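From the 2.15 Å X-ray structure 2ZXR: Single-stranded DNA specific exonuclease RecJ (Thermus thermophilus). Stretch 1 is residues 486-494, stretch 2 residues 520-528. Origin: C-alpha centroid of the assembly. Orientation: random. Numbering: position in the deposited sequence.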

ATOM      1  N   GLY A 486      12.934  23.251  -7.612  1.00 41.20           N
ATOM      2  CA  GLY A 486      11.757  23.769  -8.297  1.00 40.75           C
ATOM      3  C   GLY A 486      10.443  23.015  -8.103  1.00 40.21           C
ATOM      4  O   GLY A 486       9.423  23.391  -8.684  1.00 40.27           O
ATOM      5  N   VAL A 487      10.444  21.952  -7.304  1.00 39.36           N
ATOM      6  CA  VAL A 487       9.205  21.196  -7.063  1.00 38.48           C
ATOM      7  C   VAL A 487       8.611  21.583  -5.712  1.00 38.75           C
ATOM      8  O   VAL A 487       9.298  21.496  -4.695  1.00 38.52           O
ATOM      9  CB  VAL A 487       9.453  19.673  -7.040  1.00 37.79           C
ATOM     10  CG1 VAL A 487       8.192  18.964  -6.578  1.00 37.93           C
ATOM     11  CG2 VAL A 487       9.877  19.185  -8.412  1.00 36.71           C
ATOM     12  N   ARG A 488       7.343  21.992  -5.687  1.00 39.60           N
ATOM     13  CA  ARG A 488       6.728  22.375  -4.423  1.00 40.49           C
ATOM     14  C   ARG A 488       6.242  21.174  -3.632  1.00 40.31           C
ATOM     15  O   ARG A 488       5.503  20.336  -4.154  1.00 41.50           O
ATOM     16  CB  ARG A 488       5.550  23.341  -4.627  1.00 41.47           C
ATOM     17  CG  ARG A 488       5.021  23.882  -3.284  1.00 43.07           C
ATOM     18  CD  ARG A 488       4.146  25.129  -3.419  1.00 44.43           C
ATOM     19  NE  ARG A 488       2.728  24.808  -3.450  1.00 44.47           N
ATOM     20  CZ  ARG A 488       1.865  25.059  -2.470  1.00 45.10           C
ATOM     21  NH1 ARG A 488       2.266  25.658  -1.353  1.00 46.35           N
ATOM     22  NH2 ARG A 488       0.596  24.685  -2.601  1.00 44.03           N
ATOM     23  N   VAL A 489       6.635  21.107  -2.366  1.00 39.37           N
ATOM     24  CA  VAL A 489       6.246  20.003  -1.503  1.00 38.43           C
ATOM     25  C   VAL A 489       5.543  20.479  -0.234  1.00 38.18           C
ATOM     26  O   VAL A 489       5.909  21.502   0.334  1.00 38.77           O
ATOM     27  CB  VAL A 489       7.501  19.096  -1.193  1.00 38.44           C
ATOM     28  CG1 VAL A 489       8.757  19.879  -1.363  1.00 39.12           C
ATOM     29  CG2 VAL A 489       7.434  18.502   0.199  1.00 37.80           C
ATOM     30  N   LEU A 490       4.509  19.741   0.172  1.00 37.50           N
ATOM     31  CA  LEU A 490       3.706  20.027   1.355  1.00 36.75           C
ATOM     32  C   LEU A 490       4.013  18.962   2.375  1.00 36.51           C
ATOM     33  O   LEU A 490       4.115  17.779   2.035  1.00 35.94           O
ATOM     34  CB  LEU A 490       2.223  19.968   1.017  1.00 37.42           C
ATOM     35  CG  LEU A 490       1.795  20.910  -0.098  1.00 38.90           C
ATOM     36  CD1 LEU A 490       0.442  20.453  -0.644  1.00 39.02           C
ATOM     37  CD2 LEU A 490       1.741  22.344   0.435  1.00 40.00           C
ATOM     38  N   ALA A 491       4.134  19.368   3.632  1.00 36.13           N
ATOM     39  CA  ALA A 491       4.487  18.420   4.676  1.00 37.07           C
ATOM     40  C   ALA A 491       4.084  18.811   6.097  1.00 37.44           C
ATOM     41  O   ALA A 491       3.833  19.973   6.398  1.00 38.23           O
ATOM     42  CB  ALA A 491       6.006  18.187   4.630  1.00 35.66           C
ATOM     43  N   TRP A 492       4.048  17.816   6.965  1.00 38.84           N
ATOM     44  CA  TRP A 492       3.754  18.020   8.373  1.00 41.17           C
ATOM     45  C   TRP A 492       5.063  17.720   9.094  1.00 42.58           C
ATOM     46  O   TRP A 492       5.409  16.557   9.327  1.00 42.31           O
ATOM     47  CB  TRP A 492       2.654  17.069   8.835  1.00 40.84           C
ATOM     48  CG  TRP A 492       1.352  17.430   8.235  1.00 42.52           C
ATOM     49  CD1 TRP A 492       0.927  17.176   6.959  1.00 42.10           C
ATOM     50  CD2 TRP A 492       0.337  18.231   8.846  1.00 43.21           C
ATOM     51  NE1 TRP A 492      -0.289  17.777   6.738  1.00 42.51           N
ATOM     52  CE2 TRP A 492      -0.673  18.432   7.880  1.00 42.95           C
ATOM     53  CE3 TRP A 492       0.187  18.803  10.121  1.00 43.54           C
ATOM     54  CZ2 TRP A 492      -1.821  19.185   8.148  1.00 44.07           C
ATOM     55  CZ3 TRP A 492      -0.957  19.550  10.388  1.00 44.53           C
ATOM     56  CH2 TRP A 492      -1.945  19.735   9.404  1.00 44.17           C
ATOM     57  N   LYS A 493       5.799  18.775   9.430  1.00 44.38           N
ATOM     58  CA  LYS A 493       7.083  18.613  10.083  1.00 46.66           C
ATOM     59  C   LYS A 493       6.970  18.035  11.478  1.00 48.60           C
ATOM     60  O   LYS A 493       6.378  18.640  12.367  1.00 48.77           O
ATOM     61  CB  LYS A 493       7.829  19.949  10.135  1.00 46.04           C
ATOM     62  CG  LYS A 493       9.231  19.845  10.723  1.00 45.96           C
ATOM     63  CD  LYS A 493      10.102  18.908   9.913  1.00 45.56           C
ATOM     64  CE  LYS A 493      11.517  18.829  10.458  1.00 45.81           C
ATOM     65  NZ  LYS A 493      11.594  18.151  11.788  1.00 46.42           N
ATOM     66  N   GLN A 494       7.551  16.858  11.662  1.00 51.17           N
ATOM     67  CA  GLN A 494       7.539  16.201  12.963  1.00 53.51           C
ATOM     68  C   GLN A 494       8.224  17.151  13.930  1.00 54.10           C
ATOM     69  O   GLN A 494       9.381  17.500  13.734  1.00 54.13           O
ATOM     70  CB  GLN A 494       8.324  14.886  12.916  1.00 54.75           C
ATOM     71  CG  GLN A 494       7.809  13.884  11.900  1.00 57.10           C
ATOM     72  CD  GLN A 494       6.464  13.295  12.288  1.00 59.00           C
ATOM     73  OE1 GLN A 494       5.513  14.029  12.592  1.00 59.75           O
ATOM     74  NE2 GLN A 494       6.375  11.960  12.280  1.00 58.65           N
TER
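Stretch 2 (520-528) YEVQAVDLR

Parallel β-strands pair through a staggered ladder in which one residue uses both its N and O toward alternate residues of its neighbour, and residues 520-528 of RecJ illustrate the rule. Strand 520-524 runs beside strand 487-492 in extended conformation and in the same direction, with a crossing angle of -24° and axes approaching to 4.6 Å. Near the start of stretch 1, Val487 CG1 packs on Val522 CG2 at 3.8 Å. Arg488 then binds twice: its O accepts a hydrogen bond from Val522 N (2.9 Å), while its side chain forms a salt bridge, NE to Glu521 OE1, at 2.6 Å. Val489 lies directly beside Val522, their CA atoms 4.5 Å apart and their side chains on the same face of the sheet. On the other face, Leu490 pairs with Gln523, its CD1 3.7 Å from Gln523 OE1; its backbone clasps the flanking residues, N to Val522 O at 2.9 Å and O to Ala524 N at 2.8 Å. Ala491 CB meets Ala524 CB at 3.6 Å and Leu527 CD1 at 4.1 Å. Direct pairing then gives way to a water, which links Trp492 N and Ala524 O, 2.8 Å from each. Stretch 2 turns a corner at Val525, yet Leu527 points back, its CD2 4.2 Å from Lys493 CD.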

ATOM      1  N   TYR A 520       1.239  20.471 -10.241  1.00 33.51           N
ATOM      2  CA  TYR A 520       1.885  19.199  -9.943  1.00 32.36           C
ATOM      3  C   TYR A 520       2.879  19.369  -8.839  1.00 32.24           C
ATOM      4  O   TYR A 520       3.930  19.951  -9.023  1.00 33.70           O
ATOM      5  CB  TYR A 520       2.531  18.669 -11.206  1.00 30.56           C
ATOM      6  CG  TYR A 520       1.453  18.326 -12.186  1.00 30.11           C
ATOM      7  CD1 TYR A 520       0.866  17.059 -12.178  1.00 29.17           C
ATOM      8  CD2 TYR A 520       0.924  19.304 -13.035  1.00 28.61           C
ATOM      9  CE1 TYR A 520      -0.221  16.770 -12.987  1.00 30.09           C
ATOM     10  CE2 TYR A 520      -0.165  19.030 -13.844  1.00 28.71           C
ATOM     11  CZ  TYR A 520      -0.734  17.765 -13.816  1.00 29.45           C
ATOM     12  OH  TYR A 520      -1.819  17.483 -14.602  1.00 30.77           O
ATOM     13  N   GLU A 521       2.546  18.836  -7.680  1.00 32.29           N
ATOM     14  CA  GLU A 521       3.392  19.009  -6.515  1.00 32.61           C
ATOM     15  C   GLU A 521       3.574  17.711  -5.782  1.00 31.51           C
ATOM     16  O   GLU A 521       3.017  16.688  -6.170  1.00 31.39           O
ATOM     17  CB  GLU A 521       2.730  20.031  -5.593  1.00 34.52           C
ATOM     18  CG  GLU A 521       2.233  21.250  -6.361  1.00 36.57           C
ATOM     19  CD  GLU A 521       1.411  22.196  -5.513  1.00 37.79           C
ATOM     20  OE1 GLU A 521       1.804  23.380  -5.431  1.00 36.99           O
ATOM     21  OE2 GLU A 521       0.381  21.756  -4.941  1.00 38.63           O
ATOM     22  N   VAL A 522       4.343  17.759  -4.706  1.00 30.91           N
ATOM     23  CA  VAL A 522       4.587  16.565  -3.928  1.00 31.40           C
ATOM     24  C   VAL A 522       4.089  16.715  -2.505  1.00 31.68           C
ATOM     25  O   VAL A 522       4.328  17.723  -1.843  1.00 33.27           O
ATOM     26  CB  VAL A 522       6.098  16.195  -3.919  1.00 30.63           C
ATOM     27  CG1 VAL A 522       6.355  15.057  -2.974  1.00 31.50           C
ATOM     28  CG2 VAL A 522       6.536  15.790  -5.310  1.00 29.59           C
ATOM     29  N   GLN A 523       3.370  15.702  -2.055  1.00 31.17           N
ATOM     30  CA  GLN A 523       2.838  15.668  -0.713  1.00 30.78           C
ATOM     31  C   GLN A 523       3.804  14.748  -0.001  1.00 30.28           C
ATOM     32  O   GLN A 523       3.857  13.552  -0.299  1.00 28.98           O
ATOM     33  CB  GLN A 523       1.447  15.035  -0.722  1.00 31.99           C
ATOM     34  CG  GLN A 523       0.778  14.945   0.644  1.00 33.87           C
ATOM     35  CD  GLN A 523       0.223  16.290   1.103  1.00 35.46           C
ATOM     36  OE1 GLN A 523      -0.395  17.017   0.318  1.00 35.14           O
ATOM     37  NE2 GLN A 523       0.424  16.616   2.384  1.00 35.53           N
ATOM     38  N   ALA A 524       4.561  15.290   0.937  1.00 29.75           N
ATOM     39  CA  ALA A 524       5.529  14.475   1.659  1.00 31.10           C
ATOM     40  C   ALA A 524       4.882  13.499   2.654  1.00 31.01           C
ATOM     41  O   ALA A 524       4.019  13.897   3.422  1.00 30.88           O
ATOM     42  CB  ALA A 524       6.528  15.381   2.383  1.00 29.47           C
ATOM     43  N   VAL A 525       5.284  12.224   2.616  1.00 31.74           N
ATOM     44  CA  VAL A 525       4.783  11.230   3.559  1.00 32.35           C
ATOM     45  C   VAL A 525       5.860  11.098   4.642  1.00 33.41           C
ATOM     46  O   VAL A 525       5.555  10.848   5.818  1.00 34.03           O
ATOM     47  CB  VAL A 525       4.503   9.839   2.915  1.00 32.97           C
ATOM     48  CG1 VAL A 525       3.538   9.985   1.751  1.00 33.86           C
ATOM     49  CG2 VAL A 525       5.780   9.204   2.461  1.00 34.51           C
ATOM     50  N   ASP A 526       7.125  11.225   4.256  1.00 32.77           N
ATOM     51  CA  ASP A 526       8.186  11.212   5.261  1.00 33.45           C
ATOM     52  C   ASP A 526       9.225  12.218   4.806  1.00 33.41           C
ATOM     53  O   ASP A 526       9.366  12.485   3.607  1.00 31.87           O
ATOM     54  CB  ASP A 526       8.828   9.833   5.476  1.00 33.89           C
ATOM     55  CG  ASP A 526       9.555   9.731   6.843  1.00 36.90           C
ATOM     56  OD1 ASP A 526       9.513  10.712   7.630  1.00 37.61           O
ATOM     57  OD2 ASP A 526      10.168   8.678   7.146  1.00 37.84           O
ATOM     58  N   LEU A 527       9.933  12.784   5.775  1.00 33.76           N
ATOM     59  CA  LEU A 527      10.939  13.805   5.517  1.00 35.11           C
ATOM     60  C   LEU A 527      12.031  13.690   6.588  1.00 35.92           C
ATOM     61  O   LEU A 527      11.720  13.477   7.774  1.00 34.45           O
ATOM     62  CB  LEU A 527      10.245  15.169   5.565  1.00 36.13           C
ATOM     63  CG  LEU A 527      10.990  16.498   5.537  1.00 36.64           C
ATOM     64  CD1 LEU A 527       9.945  17.603   5.477  1.00 37.42           C
ATOM     65  CD2 LEU A 527      11.851  16.669   6.790  1.00 37.03           C
ATOM     66  N   ARG A 528      13.296  13.843   6.181  1.00 36.09           N
ATOM     67  CA  ARG A 528      14.402  13.708   7.125  1.00 37.06           C
ATOM     68  C   ARG A 528      15.747  14.284   6.668  1.00 38.40           C
ATOM     69  O   ARG A 528      15.939  14.643   5.505  1.00 38.30           O
ATOM     70  CB  ARG A 528      14.618  12.225   7.426  1.00 36.70           C
ATOM     71  CG  ARG A 528      15.204  11.477   6.231  1.00 36.91           C
ATOM     72  CD  ARG A 528      15.480  10.003   6.507  1.00 37.13           C
ATOM     73  NE  ARG A 528      16.213   9.385   5.399  1.00 37.53           N
ATOM     74  CZ  ARG A 528      16.628   8.120   5.384  1.00 37.43           C
ATOM     75  NH1 ARG A 528      16.382   7.328   6.418  1.00 38.83           N
ATOM     76  NH2 ARG A 528      17.285   7.645   4.337  1.00 37.61           N
TER
HETATM   77  O   HOH W   1       4.474  15.303   5.852  1.00 32.75           O